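Local coordinates for protein serine protease inhibitor 1 (Coprinopsis cinerea, PDB 3VWC) that probably inhibits serine-type endopeptidases, as a beta-trefoil member of the I66 peptidase inhibitor family, at residues D52-P66 with A73-V86. Sequence-based numbering, arbitrary orientation. Where two conformers were deposited one is given.
Sequences DDAYILYCKGAPVAP and ADLLGNMEDKKWIV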
# COMPACT_ATOMS: atom_id res chain seq x y z
N ASP A 52 12.62 8.83 -9.79
CA ASP A 52 14.03 8.77 -9.38
C ASP A 52 14.41 7.39 -8.83
O ASP A 52 14.29 6.36 -9.51
CB ASP A 52 14.30 9.85 -8.33
CG ASP A 52 14.89 11.11 -8.92
OD1 ASP A 52 16.14 11.18 -9.03
OD2 ASP A 52 14.09 12.03 -9.23
N ASP A 53 14.83 7.36 -7.58
CA ASP A 53 15.22 6.10 -6.95
C ASP A 53 14.12 5.54 -6.05
O ASP A 53 14.38 4.87 -5.06
CB ASP A 53 16.50 6.28 -6.13
CG ASP A 53 17.75 6.37 -6.99
OD1 ASP A 53 18.11 5.36 -7.64
OD2 ASP A 53 18.36 7.47 -7.01
N ALA A 54 12.88 5.92 -6.33
CA ALA A 54 11.76 5.43 -5.51
C ALA A 54 10.55 5.30 -6.43
O ALA A 54 10.68 5.37 -7.66
CB ALA A 54 11.48 6.42 -4.37
N TYR A 55 9.37 5.13 -5.85
CA TYR A 55 8.17 4.88 -6.65
C TYR A 55 7.02 5.75 -6.18
O TYR A 55 6.96 6.14 -4.99
CB TYR A 55 7.74 3.41 -6.60
CG TYR A 55 8.80 2.50 -7.17
CD1 TYR A 55 8.81 2.17 -8.52
CD2 TYR A 55 9.80 2.00 -6.34
CE1 TYR A 55 9.87 1.40 -9.08
CE2 TYR A 55 10.87 1.25 -6.88
CZ TYR A 55 10.87 0.93 -8.21
OH TYR A 55 11.89 0.14 -8.72
N ILE A 56 6.19 6.13 -7.14
CA ILE A 56 4.90 6.75 -6.83
C ILE A 56 3.81 5.74 -7.15
O ILE A 56 3.88 5.03 -8.13
CB ILE A 56 4.65 8.04 -7.65
CG1 ILE A 56 5.80 9.02 -7.48
CG2 ILE A 56 3.31 8.67 -7.23
CD1 ILE A 56 5.72 10.20 -8.42
N LEU A 57 2.82 5.61 -6.24
CA LEU A 57 1.85 4.53 -6.35
C LEU A 57 0.44 5.12 -6.46
O LEU A 57 0.00 5.83 -5.55
CB LEU A 57 1.95 3.62 -5.09
CG LEU A 57 3.39 3.06 -4.88
CD1 LEU A 57 3.55 2.47 -3.46
CD2 LEU A 57 3.66 2.01 -5.89
N TYR A 58 -0.25 4.72 -7.51
CA TYR A 58 -1.54 5.35 -7.82
C TYR A 58 -2.69 4.36 -7.63
O TYR A 58 -2.66 3.26 -8.16
CB TYR A 58 -1.58 5.94 -9.24
CG TYR A 58 -0.71 7.17 -9.47
CD1 TYR A 58 -1.22 8.48 -9.32
CD2 TYR A 58 0.62 7.03 -9.79
CE1 TYR A 58 -0.41 9.60 -9.54
CE2 TYR A 58 1.43 8.13 -10.04
CZ TYR A 58 0.91 9.41 -9.90
OH TYR A 58 1.75 10.52 -10.06
N CYS A 59 -3.74 4.83 -6.93
CA CYS A 59 -4.97 4.08 -6.74
C CYS A 59 -6.16 4.91 -7.20
O CYS A 59 -6.46 5.98 -6.65
CB CYS A 59 -5.15 3.66 -5.28
SG CYS A 59 -6.61 2.63 -4.97
N LYS A 60 -6.88 4.32 -8.13
CA LYS A 60 -7.91 5.02 -8.88
C LYS A 60 -7.44 6.42 -9.33
O LYS A 60 -8.19 7.40 -9.29
CB LYS A 60 -9.22 5.07 -8.08
CG LYS A 60 -9.79 3.67 -7.96
CD LYS A 60 -11.13 3.65 -7.22
CE LYS A 60 -11.70 2.24 -7.13
NZ LYS A 60 -13.09 2.21 -6.51
N GLY A 61 -6.18 6.49 -9.74
CA GLY A 61 -5.70 7.64 -10.48
C GLY A 61 -5.05 8.67 -9.59
O GLY A 61 -4.63 9.72 -10.05
N ALA A 62 -5.09 8.44 -8.27
CA ALA A 62 -4.50 9.39 -7.33
C ALA A 62 -3.28 8.79 -6.62
O ALA A 62 -3.35 7.63 -6.14
CB ALA A 62 -5.52 9.86 -6.30
N PRO A 63 -2.25 9.61 -6.39
CA PRO A 63 -1.05 9.05 -5.76
C PRO A 63 -1.31 8.94 -4.26
O PRO A 63 -2.03 9.76 -3.71
CB PRO A 63 0.04 10.11 -6.05
CG PRO A 63 -0.72 11.42 -6.16
CD PRO A 63 -2.03 11.00 -6.85
N VAL A 64 -0.73 7.94 -3.59
CA VAL A 64 -0.95 7.78 -2.16
C VAL A 64 0.17 8.33 -1.30
O VAL A 64 1.35 8.42 -1.75
CB VAL A 64 -1.30 6.31 -1.80
CG1 VAL A 64 -2.43 5.77 -2.62
CG2 VAL A 64 -0.12 5.34 -2.06
N ALA A 65 -0.17 8.75 -0.09
CA ALA A 65 0.72 9.45 0.78
C ALA A 65 0.23 9.24 2.21
O ALA A 65 -0.97 8.99 2.43
CB ALA A 65 0.71 10.96 0.39
N PRO A 66 1.13 9.37 3.17
CA PRO A 66 0.84 9.16 4.58
C PRO A 66 0.37 10.45 5.23
O PRO A 66 0.81 11.53 4.85
CB PRO A 66 2.20 8.73 5.17
CG PRO A 66 3.23 9.46 4.27
CD PRO A 66 2.58 9.52 2.89
N ALA A 73 -5.23 8.35 -0.58
CA ALA A 73 -5.08 8.91 -1.91
C ALA A 73 -5.25 10.43 -1.88
O ALA A 73 -6.16 10.98 -1.21
CB ALA A 73 -6.02 8.26 -2.85
N ASP A 74 -4.30 11.12 -2.53
CA ASP A 74 -4.28 12.61 -2.54
C ASP A 74 -5.05 13.08 -3.76
O ASP A 74 -4.64 12.86 -4.91
CB ASP A 74 -2.84 13.15 -2.54
CG ASP A 74 -2.75 14.69 -2.45
OD1 ASP A 74 -3.80 15.35 -2.27
OD2 ASP A 74 -1.62 15.20 -2.68
N LEU A 75 -6.23 13.62 -3.51
CA LEU A 75 -7.07 14.12 -4.57
C LEU A 75 -6.77 15.60 -4.83
O LEU A 75 -7.03 16.06 -5.92
CB LEU A 75 -8.57 13.88 -4.25
CG LEU A 75 -9.10 12.51 -4.71
CD1 LEU A 75 -8.32 11.37 -4.08
CD2 LEU A 75 -10.59 12.35 -4.40
N LEU A 76 -6.36 16.35 -3.81
CA LEU A 76 -6.20 17.83 -3.94
C LEU A 76 -4.85 18.23 -4.52
O LEU A 76 -4.75 19.25 -5.25
CB LEU A 76 -6.42 18.54 -2.58
CG LEU A 76 -6.29 20.07 -2.59
CD1 LEU A 76 -7.39 20.69 -3.45
CD2 LEU A 76 -6.29 20.66 -1.18
N GLY A 77 -3.81 17.49 -4.12
CA GLY A 77 -2.45 17.64 -4.65
C GLY A 77 -1.49 18.20 -3.65
O GLY A 77 -0.33 18.42 -3.94
N ASN A 78 -1.99 18.55 -2.47
CA ASN A 78 -1.14 19.22 -1.50
C ASN A 78 -0.47 18.29 -0.46
O ASN A 78 0.09 18.78 0.52
CB ASN A 78 -1.92 20.35 -0.80
CG ASN A 78 -3.14 19.84 -0.04
OD1 ASN A 78 -3.54 18.68 -0.19
ND2 ASN A 78 -3.74 20.71 0.78
N MET A 79 -0.55 16.97 -0.64
CA MET A 79 0.05 16.04 0.30
C MET A 79 1.53 15.80 0.02
O MET A 79 1.96 15.61 -1.12
CB MET A 79 -0.71 14.71 0.32
CG MET A 79 -2.20 14.87 0.70
SD MET A 79 -3.00 13.29 1.03
CE MET A 79 -2.30 12.94 2.62
N GLU A 80 2.30 15.80 1.10
CA GLU A 80 3.73 15.60 1.01
C GLU A 80 4.04 14.12 1.14
O GLU A 80 3.15 13.29 1.44
CB GLU A 80 4.45 16.39 2.10
CG GLU A 80 4.49 17.92 1.84
CD GLU A 80 4.99 18.29 0.42
OE1 GLU A 80 6.16 17.98 0.08
OE2 GLU A 80 4.24 18.94 -0.35
N ASP A 81 5.26 13.78 0.77
CA ASP A 81 5.78 12.44 1.00
C ASP A 81 5.11 11.36 0.15
O ASP A 81 4.76 10.29 0.66
CB ASP A 81 5.72 12.10 2.48
CG ASP A 81 6.30 13.19 3.35
OD1 ASP A 81 7.49 13.53 3.21
OD2 ASP A 81 5.60 13.65 4.26
N LYS A 82 5.09 11.58 -1.17
CA LYS A 82 4.48 10.65 -2.09
C LYS A 82 5.41 9.57 -2.63
O LYS A 82 5.00 8.76 -3.43
CB LYS A 82 3.87 11.40 -3.28
CG LYS A 82 2.83 12.42 -2.88
CD LYS A 82 2.04 12.88 -4.08
CE LYS A 82 1.08 14.01 -3.70
NZ LYS A 82 0.75 14.83 -4.90
N LYS A 83 6.67 9.56 -2.21
CA LYS A 83 7.62 8.58 -2.75
C LYS A 83 7.77 7.39 -1.78
O LYS A 83 7.84 7.57 -0.59
CB LYS A 83 9.01 9.25 -2.91
CG LYS A 83 9.18 10.10 -4.17
CD LYS A 83 10.61 10.71 -4.18
CE LYS A 83 10.90 11.49 -5.47
NZ LYS A 83 12.38 11.61 -5.78
N TRP A 84 7.74 6.20 -2.36
CA TRP A 84 7.81 4.91 -1.60
C TRP A 84 8.95 4.02 -2.11
O TRP A 84 9.23 3.97 -3.33
CB TRP A 84 6.49 4.14 -1.80
CG TRP A 84 5.29 4.94 -1.33
CD1 TRP A 84 4.55 5.80 -2.08
CD2 TRP A 84 4.79 5.03 0.01
NE1 TRP A 84 3.57 6.39 -1.29
CE2 TRP A 84 3.69 5.93 -0.01
CE3 TRP A 84 5.14 4.40 1.23
CZ2 TRP A 84 2.97 6.26 1.14
CZ3 TRP A 84 4.40 4.74 2.40
CH2 TRP A 84 3.29 5.64 2.32
N ILE A 85 9.54 3.32 -1.14
CA ILE A 85 10.58 2.32 -1.41
C ILE A 85 9.85 0.97 -1.37
O ILE A 85 9.21 0.60 -0.35
CB ILE A 85 11.68 2.39 -0.33
CG1 ILE A 85 12.33 3.79 -0.29
CG2 ILE A 85 12.76 1.27 -0.52
CD1 ILE A 85 12.97 4.26 -1.57
N VAL A 86 9.85 0.29 -2.51
CA VAL A 86 9.11 -0.94 -2.69
C VAL A 86 10.12 -2.08 -2.82
O VAL A 86 10.92 -2.08 -3.77
CB VAL A 86 8.14 -0.88 -3.86
CG1 VAL A 86 7.35 -2.17 -3.98
CG2 VAL A 86 7.17 0.35 -3.73
O HOH W 1 2.60 7.58 -4.08
O HOH W 2 3.35 13.15 5.44
O HOH W 3 1.03 13.44 3.01
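Trp84 bridges the two strands of a hairpin, 54-59 and 62-66, in this beta-trefoil inhibitor, holding Tyr55 with its backbone and Val64 with its indole. A type I' turn from Cys59 to Ala62 joins those strands. The 73-86 segment pairs with Val64 through Ala73, then loops round to meet Tyr55 through Trp84, where the strand axes are nearly at right angles. Tyr55 and Trp84 form a single antiparallel, hydrogen-bonded bridge, and Trp84 N gives the shorter bond, 2.7 Å to Tyr55 O. Trp84 CG is anti to the carbonyl carbon (chi1 -59°), and with chi2 at 90° NE1 points to the second strand, donating to Val64 O at 3.0 Å. The bond is nearly straight and lies in the ring plane, but meets the carbonyl from above its plane. Leu57 CD1 approaches the ring obliquely, 3.7 Å from Trp84 CG. At the benzene end, Ala65 CA lies near the ring plane, while Pro66 CD comes obliquely, 3.7 Å from Trp84 CZ2. Trp108 adds an edge-to-face ring contact. One water links hairpin and loop: it accepts from Leu57 N and lies within hydrogen-bonding distance of Val64 O and Lys82 O.

At the other end, Asp74 N donates to Pro63 O. Chi1 of Asp74 is -176°, which sends CG away from the backbone N and into the loop. OD1 accepts from Gly77 N, an Asx motif, and OD2 from Met79 N. Lys82, extended beyond CG, runs past the Pro63 ring, with CD 3.8 Å from Pro63 CG. Its NZ ends in a salt bridge 3.3 Å from Asp74 OD2.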